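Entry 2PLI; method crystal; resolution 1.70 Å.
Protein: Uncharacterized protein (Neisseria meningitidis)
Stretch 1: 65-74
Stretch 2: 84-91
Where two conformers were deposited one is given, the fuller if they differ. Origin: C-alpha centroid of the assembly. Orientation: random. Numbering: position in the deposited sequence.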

ATOM      1  N   VAL A  65     -16.934 -13.071 -10.939  1.00  7.78           N
ATOM      2  CA  VAL A  65     -17.404 -13.594  -9.676  1.00  9.02           C
ATOM      3  C   VAL A  65     -17.767 -12.474  -8.710  1.00  8.58           C
ATOM      4  O   VAL A  65     -17.051 -11.478  -8.592  1.00  9.45           O
ATOM      5  N   LEU A  66     -18.911 -12.624  -8.049  1.00  9.05           N
ATOM      6  CA  LEU A  66     -19.308 -11.717  -6.970  1.00 10.53           C
ATOM      7  C   LEU A  66     -18.855 -12.269  -5.625  1.00 10.90           C
ATOM      8  O   LEU A  66     -19.199 -13.403  -5.263  1.00 10.60           O
ATOM      9  N   ILE A  67     -18.100 -11.475  -4.876  1.00 10.56           N
ATOM     10  CA  ILE A  67     -17.669 -11.891  -3.544  1.00 10.47           C
ATOM     11  C   ILE A  67     -17.964 -10.732  -2.612  1.00 11.02           C
ATOM     12  O   ILE A  67     -17.399  -9.647  -2.742  1.00  8.54           O
ATOM     13  N   GLY A  68     -18.875 -10.948  -1.676  1.00 12.02           N
ATOM     14  CA  GLY A  68     -19.300  -9.841  -0.853  1.00 13.23           C
ATOM     15  C   GLY A  68     -19.916  -8.809  -1.783  1.00 13.79           C
ATOM     16  O   GLY A  68     -20.696  -9.151  -2.699  1.00 16.35           O
ATOM     17  N   GLY A  69     -19.575  -7.554  -1.575  1.00 12.12           N
ATOM     18  CA  GLY A  69     -20.209  -6.487  -2.337  1.00 10.93           C
ATOM     19  C   GLY A  69     -19.384  -6.040  -3.532  1.00  9.87           C
ATOM     20  O   GLY A  69     -19.597  -4.942  -4.032  1.00 10.89           O
ATOM     21  N   LEU A  70     -18.446  -6.876  -3.963  1.00  8.91           N
ATOM     22  CA  LEU A  70     -17.565  -6.553  -5.082  1.00  8.71           C
ATOM     23  C   LEU A  70     -17.704  -7.592  -6.193  1.00  8.00           C
ATOM     24  O   LEU A  70     -17.774  -8.794  -5.919  1.00  8.85           O
ATOM     25  N   GLN A  71     -17.701  -7.122  -7.435  1.00  7.58           N
ATOM     26  CA  GLN A  71     -17.664  -7.997  -8.616  1.00  7.60           C
ATOM     27  C   GLN A  71     -16.261  -7.931  -9.182  1.00  6.58           C
ATOM     28  O   GLN A  71     -15.717  -6.819  -9.407  1.00  7.97           O
ATOM     29  N   PHE A  72     -15.665  -9.089  -9.395  1.00  5.21           N
ATOM     30  CA  PHE A  72     -14.333  -9.183  -9.971  1.00  5.48           C
ATOM     31  C   PHE A  72     -14.476  -9.838 -11.314  1.00  5.53           C
ATOM     32  O   PHE A  72     -15.052 -10.929 -11.385  1.00  7.52           O
ATOM     33  N   THR A  73     -13.941  -9.213 -12.346  1.00  4.45           N
ATOM     34  CA  THR A  73     -13.902  -9.820 -13.665  1.00  3.74           C
ATOM     35  C   THR A  73     -12.465 -10.086 -14.012  1.00  3.28           C
ATOM     36  O   THR A  73     -11.611  -9.252 -13.823  1.00  3.18           O
ATOM     37  N   VAL A  74     -12.179 -11.239 -14.574  1.00  3.15           N
ATOM     38  CA  VAL A  74     -10.803 -11.545 -14.991  1.00  3.04           C
ATOM     39  C   VAL A  74     -10.365 -10.705 -16.173  1.00  3.54           C
ATOM     40  O   VAL A  74     -11.005 -10.760 -17.221  1.00  3.27           O
ATOM     41  N   THR A  84      -4.553 -10.407 -13.453  1.00  2.79           N
ATOM     42  CA  THR A  84      -5.213  -9.124 -13.224  1.00  2.53           C
ATOM     43  C   THR A  84      -6.707  -9.273 -13.200  1.00  2.53           C
ATOM     44  O   THR A  84      -7.293 -10.028 -13.992  1.00  2.60           O
ATOM     45  N   LEU A  85      -7.309  -8.482 -12.326  1.00  2.00           N
ATOM     46  CA  LEU A  85      -8.769  -8.417 -12.161  1.00  2.00           C
ATOM     47  C   LEU A  85      -9.231  -6.970 -12.359  1.00  2.39           C
ATOM     48  O   LEU A  85      -8.479  -6.042 -12.116  1.00  2.37           O
HETATM   49  N   MSE A  86     -10.473  -6.805 -12.795  1.00  2.29           N
HETATM   50  CA  MSE A  86     -11.179  -5.510 -12.763  1.00  3.90           C
HETATM   51  C   MSE A  86     -12.324  -5.651 -11.802  1.00  4.60           C
HETATM   52  O   MSE A  86     -13.148  -6.575 -11.938  1.00  6.16           O
ATOM     53  N   ALA A  87     -12.391  -4.744 -10.837  1.00  4.65           N
ATOM     54  CA  ALA A  87     -13.422  -4.812  -9.792  1.00  3.33           C
ATOM     55  C   ALA A  87     -14.320  -3.608  -9.842  1.00  3.89           C
ATOM     56  O   ALA A  87     -13.875  -2.487 -10.176  1.00  4.68           O
ATOM     57  N   THR A  88     -15.594  -3.835  -9.500  1.00  4.21           N
ATOM     58  CA  THR A  88     -16.547  -2.746  -9.301  1.00  6.73           C
ATOM     59  C   THR A  88     -17.427  -3.176  -8.144  1.00  7.40           C
ATOM     60  O   THR A  88     -17.498  -4.368  -7.804  1.00  5.21           O
ATOM     61  N   ARG A  89     -18.092  -2.193  -7.528  0.50  8.86           N
ATOM     62  CA  ARG A  89     -19.050  -2.460  -6.450  0.50 10.38           C
ATOM     63  C   ARG A  89     -20.384  -2.984  -6.992  0.50 11.74           C
ATOM     64  O   ARG A  89     -20.937  -2.439  -7.949  0.50 12.40           O
ATOM     65  N   VAL A  90     -20.902  -4.034  -6.364  0.50 13.06           N
ATOM     66  CA  VAL A  90     -22.171  -4.641  -6.771  0.50 14.55           C
ATOM     67  C   VAL A  90     -23.260  -3.589  -6.660  0.50 16.05           C
ATOM     68  O   VAL A  90     -23.223  -2.769  -5.748  0.50 16.51           O
ATOM     69  N   LYS A  91     -24.216  -3.608  -7.589  1.00 17.87           N
ATOM     70  CA  LYS A  91     -25.365  -2.683  -7.536  1.00 19.16           C
ATOM     71  C   LYS A  91     -26.694  -3.305  -7.059  1.00 20.63           C
ATOM     72  O   LYS A  91     -26.745  -4.426  -6.526  1.00 22.19           O
TER

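Strand 70-74 runs antiparallel to strand 84-89, their directions 151° apart, and the firmest polar links between them are five backbone hydrogen bonds. Gln71 N donates to Thr88 O at 2.8 Å and Thr88 N returns a bond to Gln71 O at 3.0 Å. Thr73 N to Met86 O (2.8 Å) and Met86 N to Thr73 O (2.9 Å) form a second reciprocal pair, and Val90 N to Gly69 O (2.8 Å) extends the ladder past the strand ends. Four of the five have N-H...O angles of 170° or more; the Thr88 N bond, at 155°, is the most bent.

Two waters bring side chains into this polar network. Water 1 donates to Gly69 O (2.7 Å) and accepts from Arg89 NH1 (2.9 Å), so one carbonyl serves both Val90 N and the water that reaches the guanidinium. Water 2 accepts from Gln71 NE2 (2.9 Å), donates to Met86 O (2.9 Å) and lies 2.8 Å from Thr73 OG1 in a further hydrogen bond, joining side chains of one strand to a carbonyl of the other. The side chains of Gln71 and Thr88 meet less closely, with Gln71 NE2 4.0 Å from Thr88 OG1.

Pairing fixes which side chains share a face. Gln71 (chi1 t), Thr73 (m), Met86 (t) and Thr88 (p) project to one side of the sheet, where all four remain partly exposed. Met86 is selenomethionine; its chi2 and chi3 are both p, and its end leads away from the facing strand.

The other face carries Leu70, Phe72, Val74, Leu85, Ala87 and Arg89, and here the packing is mainly apolar. Phe72 (chi1 m, chi2 -84°) sits opposite Ala87 in a non-hydrogen-bonded pair whose CA atoms are 4.5 Å apart. Its CD1 lies 3.8 Å from Ala87 CB and 4.1 Å from Leu85 CD1, both placed obliquely to the ring. Leu85 (m, t) also reaches Val74 (t), with Leu85 CD2 4.2 Å from Val74 CG2.

At the other end of this face, Leu70 (m, t) packs against the aliphatic part of Arg89, Leu70 CD2 lying 3.8 Å from Arg89 CG. Arg89 follows m, t, t with chi4 at -75°, and its NH2 is hydrogen-bonded elsewhere in the structure. Beyond the strand, Leu66 (m, t) starts sideways, but its end comes nearer: Leu66 CD1 is 4.1 Å from CG2 of Val90 (p), an exposed contact at the margin. The two stretches together bury 638 Å².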

ATOM      1  CB  VAL A  65     -16.410 -14.655  -9.085  1.00  9.63           C
ATOM      2  CG1 VAL A  65     -15.135 -14.009  -8.732  1.00  8.41           C
ATOM      3  CG2 VAL A  65     -17.040 -15.414  -7.939  1.00  9.60           C
ATOM      4  CB  LEU A  66     -20.842 -11.549  -6.926  1.00 11.11           C
ATOM      5  CG  LEU A  66     -21.558 -11.056  -8.176  1.00 16.63           C
ATOM      6  CD1 LEU A  66     -22.907 -10.405  -7.796  1.00 20.49           C
ATOM      7  CD2 LEU A  66     -20.707 -10.110  -8.972  1.00 21.14           C
ATOM      8  CB  ILE A  67     -16.166 -12.211  -3.464  1.00 10.04           C
ATOM      9  CG1 ILE A  67     -15.687 -12.999  -4.695  1.00 10.19           C
ATOM     10  CG2 ILE A  67     -15.867 -12.928  -2.132  1.00 11.17           C
ATOM     11  CD1 ILE A  67     -14.156 -13.267  -4.711  1.00 11.75           C
ATOM     12  CB  LEU A  70     -16.099  -6.507  -4.656  1.00  8.45           C
ATOM     13  CG  LEU A  70     -15.664  -5.424  -3.679  1.00  9.93           C
ATOM     14  CD1 LEU A  70     -14.157  -5.542  -3.411  1.00  9.60           C
ATOM     15  CD2 LEU A  70     -16.042  -4.031  -4.165  1.00 11.60           C
ATOM     16  CB  GLN A  71     -18.636  -7.506  -9.679  1.00  7.44           C
ATOM     17  CG  GLN A  71     -18.556  -8.363 -10.941  1.00 10.62           C
ATOM     18  CD  GLN A  71     -19.374  -7.804 -12.061  1.00 11.22           C
ATOM     19  OE1 GLN A  71     -20.594  -8.006 -12.108  1.00 16.31           O
ATOM     20  NE2 GLN A  71     -18.728  -7.083 -12.974  1.00 16.30           N
ATOM     21  CB  PHE A  72     -13.429 -10.051  -9.122  1.00  6.89           C
ATOM     22  CG  PHE A  72     -13.150  -9.487  -7.790  1.00  4.39           C
ATOM     23  CD1 PHE A  72     -12.157  -8.563  -7.606  1.00  5.20           C
ATOM     24  CD2 PHE A  72     -13.961  -9.814  -6.715  1.00  5.16           C
ATOM     25  CE1 PHE A  72     -11.929  -7.989  -6.358  1.00  7.08           C
ATOM     26  CE2 PHE A  72     -13.743  -9.290  -5.465  1.00  5.74           C
ATOM     27  CZ  PHE A  72     -12.734  -8.353  -5.266  1.00  6.42           C
ATOM     28  CB  THR A  73     -14.552  -8.913 -14.751  1.00  3.85           C
ATOM     29  OG1 THR A  73     -15.881  -8.565 -14.348  1.00  4.31           O
ATOM     30  CG2 THR A  73     -14.608  -9.634 -16.097  1.00  4.40           C
ATOM     31  CB  VAL A  74     -10.666 -13.061 -15.309  1.00  2.71           C
ATOM     32  CG1 VAL A  74      -9.259 -13.370 -15.762  1.00  3.98           C
ATOM     33  CG2 VAL A  74     -11.078 -13.913 -14.059  1.00  5.94           C
ATOM     34  CB  THR A  84      -4.839  -8.135 -14.361  1.00  5.29           C
ATOM     35  OG1 THR A  84      -3.399  -8.223 -14.573  1.00  7.88           O
ATOM     36  CG2 THR A  84      -5.233  -6.717 -13.994  1.00  8.20           C
ATOM     37  CB  LEU A  85      -9.137  -8.842 -10.744  1.00  2.00           C
ATOM     38  CG  LEU A  85      -8.751 -10.274 -10.346  1.00  4.25           C
ATOM     39  CD1 LEU A  85      -8.766 -10.427  -8.880  1.00  7.55           C
ATOM     40  CD2 LEU A  85      -9.710 -11.268 -11.065  1.00  4.27           C
HETATM   41  CB  MSE A  86     -11.702  -5.156 -14.151  1.00  5.55           C
HETATM   42  CG  MSE A  86     -12.326  -3.785 -14.262  1.00  6.44           C
HETATM   43 SE   MSE A  86     -10.970  -2.374 -14.112  0.70 12.29          SE
HETATM   44  CE  MSE A  86     -10.378  -2.208 -15.928  1.00 15.04           C
ATOM     45  CB  ALA A  87     -12.804  -4.894  -8.447  1.00  5.33           C
ATOM     46  CB  THR A  88     -17.390  -2.474 -10.542  1.00  8.73           C
ATOM     47  OG1 THR A  88     -18.062  -3.668 -10.938  1.00 10.41           O
ATOM     48  CG2 THR A  88     -16.527  -1.980 -11.666  1.00 11.44           C
ATOM     49  CB  ARG A  89     -19.274  -1.184  -5.611  0.50 10.39           C
ATOM     50  CG  ARG A  89     -18.085  -0.857  -4.687  0.50 10.94           C
ATOM     51  CD  ARG A  89     -18.433   0.135  -3.555  0.50 10.12           C
ATOM     52  NE  ARG A  89     -17.301   0.357  -2.621  0.50  9.59           N
ATOM     53  CZ  ARG A  89     -16.877  -0.491  -1.675  0.50  9.41           C
ATOM     54  NH1 ARG A  89     -17.444  -1.672  -1.504  0.50 11.35           N
ATOM     55  NH2 ARG A  89     -15.858  -0.161  -0.877  0.50  8.69           N
ATOM     56  CB  VAL A  90     -22.545  -5.829  -5.853  0.50 14.41           C
ATOM     57  CG1 VAL A  90     -22.851  -5.322  -4.438  0.50 14.79           C
ATOM     58  CG2 VAL A  90     -23.742  -6.615  -6.418  0.50 13.53           C
ATOM     59  CB  LYS A  91     -25.587  -2.035  -8.912  1.00 20.52           C
ATOM     60  CG  LYS A  91     -25.681  -3.009 -10.089  1.00 22.97           C
ATOM     61  CD  LYS A  91     -26.426  -2.388 -11.290  1.00 22.75           C
ATOM     62  CE  LYS A  91     -27.890  -2.819 -11.373  1.00 25.35           C
ATOM     63  NZ  LYS A  91     -28.492  -2.520 -12.727  1.00 26.91           N
TER
HETATM   64  O   HOH W   1     -19.913  -3.055  -2.078  1.00 25.02           O
HETATM   65  O   HOH W   2     -15.966  -6.262 -12.682  1.00 13.49           O